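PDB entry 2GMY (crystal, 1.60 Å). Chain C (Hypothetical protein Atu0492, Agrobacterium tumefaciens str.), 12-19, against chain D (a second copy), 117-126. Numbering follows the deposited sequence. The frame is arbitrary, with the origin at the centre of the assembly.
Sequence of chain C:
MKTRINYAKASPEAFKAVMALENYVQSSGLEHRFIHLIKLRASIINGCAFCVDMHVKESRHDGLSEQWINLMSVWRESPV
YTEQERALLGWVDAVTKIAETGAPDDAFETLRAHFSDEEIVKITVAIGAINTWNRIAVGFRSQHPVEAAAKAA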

# COMPACT_ATOMS: atom_id res chain seq x y z
N PRO C 12 -20.86 12.86 27.42
CA PRO C 12 -22.04 12.00 27.52
C PRO C 12 -23.02 12.14 26.36
O PRO C 12 -23.63 11.15 25.95
N GLU C 13 -23.17 13.35 25.83
CA GLU C 13 -24.11 13.64 24.74
C GLU C 13 -23.68 12.94 23.44
O GLU C 13 -24.50 12.30 22.77
N ALA C 14 -22.40 13.07 23.08
CA ALA C 14 -21.87 12.38 21.89
C ALA C 14 -21.95 10.87 22.02
O ALA C 14 -22.28 10.16 21.06
N PHE C 15 -21.63 10.36 23.21
CA PHE C 15 -21.76 8.94 23.52
C PHE C 15 -23.20 8.44 23.33
O PHE C 15 -23.42 7.42 22.69
N LYS C 16 -24.17 9.19 23.88
CA LYS C 16 -25.58 8.85 23.70
C LYS C 16 -25.96 8.81 22.21
O LYS C 16 -26.74 7.95 21.80
N ALA C 17 -25.41 9.74 21.42
CA ALA C 17 -25.74 9.79 19.99
C ALA C 17 -25.22 8.55 19.26
O ALA C 17 -25.93 7.96 18.45
N VAL C 18 -23.99 8.14 19.57
CA VAL C 18 -23.45 6.93 18.93
C VAL C 18 -24.22 5.70 19.42
O VAL C 18 -24.51 4.79 18.63
N MET C 19 -24.58 5.68 20.70
CA MET C 19 -25.36 4.58 21.26
C MET C 19 -26.73 4.45 20.59
O MET C 19 -27.23 3.33 20.42
N ASP D 117 -10.76 17.42 25.60
CA ASP D 117 -11.23 16.05 25.35
C ASP D 117 -12.69 16.04 24.91
O ASP D 117 -13.06 15.25 24.05
N GLU D 118 -13.52 16.90 25.48
CA GLU D 118 -14.93 16.95 25.03
C GLU D 118 -14.99 17.27 23.53
O GLU D 118 -15.72 16.60 22.77
N GLU D 119 -14.20 18.24 23.10
CA GLU D 119 -14.17 18.63 21.69
C GLU D 119 -13.64 17.49 20.83
O GLU D 119 -14.14 17.24 19.73
N ILE D 120 -12.63 16.79 21.35
CA ILE D 120 -12.02 15.68 20.60
C ILE D 120 -13.02 14.53 20.41
O ILE D 120 -13.06 13.90 19.34
N VAL D 121 -13.87 14.29 21.41
CA VAL D 121 -14.90 13.28 21.25
C VAL D 121 -15.87 13.71 20.14
O VAL D 121 -16.17 12.93 19.25
N LYS D 122 -16.32 14.96 20.19
CA LYS D 122 -17.23 15.47 19.17
C LYS D 122 -16.60 15.37 17.78
O LYS D 122 -17.25 14.92 16.83
N ILE D 123 -15.33 15.77 17.68
CA ILE D 123 -14.58 15.69 16.41
C ILE D 123 -14.53 14.25 15.90
O ILE D 123 -14.77 14.00 14.70
N THR D 124 -14.24 13.32 16.79
CA THR D 124 -14.04 11.93 16.39
C THR D 124 -15.36 11.27 16.04
O THR D 124 -15.44 10.49 15.08
N VAL D 125 -16.42 11.61 16.78
CA VAL D 125 -17.76 11.16 16.37
C VAL D 125 -18.12 11.73 14.98
O VAL D 125 -18.65 11.00 14.12
N ALA D 126 -17.82 13.01 14.75
CA ALA D 126 -18.05 13.63 13.45
C ALA D 126 -17.30 12.89 12.33
O ALA D 126 -17.85 12.64 11.25

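Small residues set how two helices can meet, and the contact between chains C and D of Atu0492 is a compact example. The helices run in nearly the same direction, 22° apart, with their axes 9.5 Å from each other at closest approach. The backbones draw nearest where CA of Ala C14 lies 6.2 Å from CA of Lys D122. Alanine offers only a methyl group here, a low bump directed toward chain D, and it settles between two valines one helical turn apart. Its CB stands 3.8 Å from CG1 of Val D121 and 4.0 Å from CG2 of Val D125, and it is the residue most covered by the opposing stretch.

One turn further along chain C, Val C18 continues the apolar seam. It also points toward the partner, and its CG2 meets CG2 of Val D125 at 3.8 Å. Val D125 thus serves two neighbours, its CG2 methyl reaching into the space between Ala C14 and Val C18. All three valines hold chi1 near t. CB of Ala C17 is also directed toward chain D, but it remains 5.5 Å from CG1 of Val D125, its nearest atom there, and adds little.

The exposed margin is polar and less comfortable. Glu C13 leaves its helix sideways, but with chi1 m and chi2 p its end comes nearer to chain D, and OE1 of Glu C13 lies 3.4 Å from OE2 of Glu D118. Two acceptors of like charge make no hydrogen bond at this distance. The extended t, t chain of Glu D118 is instead paired within its own helix: NZ of Lys D122 forms a salt bridge to OE2 of Glu D118 at 3.3 Å, with a weak hydrogen bond. That lysine, m and then t throughout, meets Glu C13 through carbon, CE to OE1 at 4.4 Å. No hydrogen bond crosses between the stretches; their contact rests on shape.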

# COMPACT_ATOMS: atom_id res chain seq x y z
CB PRO C 12 -22.69 12.45 28.84
CG PRO C 12 -21.55 12.99 29.64
CD PRO C 12 -20.63 13.64 28.65
CB GLU C 13 -24.27 15.15 24.51
CG GLU C 13 -24.23 16.04 25.78
CD GLU C 13 -22.80 16.31 26.27
OE1 GLU C 13 -22.06 17.11 25.64
OE2 GLU C 13 -22.41 15.72 27.29
CB ALA C 14 -20.44 12.83 21.60
CB PHE C 15 -21.27 8.64 24.94
CG PHE C 15 -21.43 7.20 25.35
CD1 PHE C 15 -20.59 6.22 24.85
CD2 PHE C 15 -22.41 6.83 26.27
CE1 PHE C 15 -20.73 4.88 25.24
CE2 PHE C 15 -22.56 5.50 26.67
CZ PHE C 15 -21.71 4.53 26.16
CB LYS C 16 -26.48 9.83 24.45
CG LYS C 16 -26.58 9.58 25.95
CD LYS C 16 -27.08 10.81 26.70
CE LYS C 16 -26.98 10.62 28.21
NZ LYS C 16 -26.75 11.89 28.96
CB ALA C 17 -25.19 11.07 19.35
CB VAL C 18 -21.93 6.77 19.14
CG1 VAL C 18 -21.42 5.52 18.42
CG2 VAL C 18 -21.18 7.99 18.62
CB MET C 19 -25.54 4.72 22.78
CG MET C 19 -24.37 4.24 23.60
SD MET C 19 -23.75 2.58 23.24
CE MET C 19 -25.21 1.58 22.97
CB ASP D 117 -11.10 15.15 26.57
CG ASP D 117 -9.68 14.72 26.85
OD1 ASP D 117 -8.75 15.03 26.07
OD2 ASP D 117 -9.51 14.05 27.90
CB GLU D 118 -15.73 17.98 25.81
CG GLU D 118 -17.23 17.90 25.51
CD GLU D 118 -18.02 19.06 26.07
OE1 GLU D 118 -17.41 20.00 26.64
OE2 GLU D 118 -19.27 19.05 25.92
CB GLU D 119 -13.34 19.90 21.49
CG GLU D 119 -14.02 21.12 22.08
CD GLU D 119 -13.14 22.37 22.11
OE1 GLU D 119 -11.91 22.27 22.28
OE2 GLU D 119 -13.72 23.49 21.99
CB ILE D 120 -10.69 15.20 21.26
CG1 ILE D 120 -9.65 16.32 21.15
CG2 ILE D 120 -10.17 13.92 20.61
CD1 ILE D 120 -8.36 16.05 21.85
CB VAL D 121 -15.64 12.97 22.58
CG1 VAL D 121 -16.76 11.97 22.33
CG2 VAL D 121 -14.67 12.40 23.61
CB LYS D 122 -17.65 16.91 19.48
CG LYS D 122 -18.44 17.03 20.79
CD LYS D 122 -18.75 18.47 21.11
CE LYS D 122 -19.52 18.59 22.43
NZ LYS D 122 -19.71 20.02 22.78
CB ILE D 123 -13.13 16.23 16.59
CG1 ILE D 123 -13.15 17.75 16.70
CG2 ILE D 123 -12.21 15.79 15.45
CD1 ILE D 123 -11.91 18.29 17.40
CB THR D 124 -13.27 11.16 17.45
OG1 THR D 124 -12.06 11.87 17.75
CG2 THR D 124 -12.89 9.78 16.96
CB VAL D 125 -18.82 11.53 17.43
CG1 VAL D 125 -20.24 11.30 16.90
CG2 VAL D 125 -18.57 10.73 18.71
CB ALA D 126 -17.67 15.12 13.49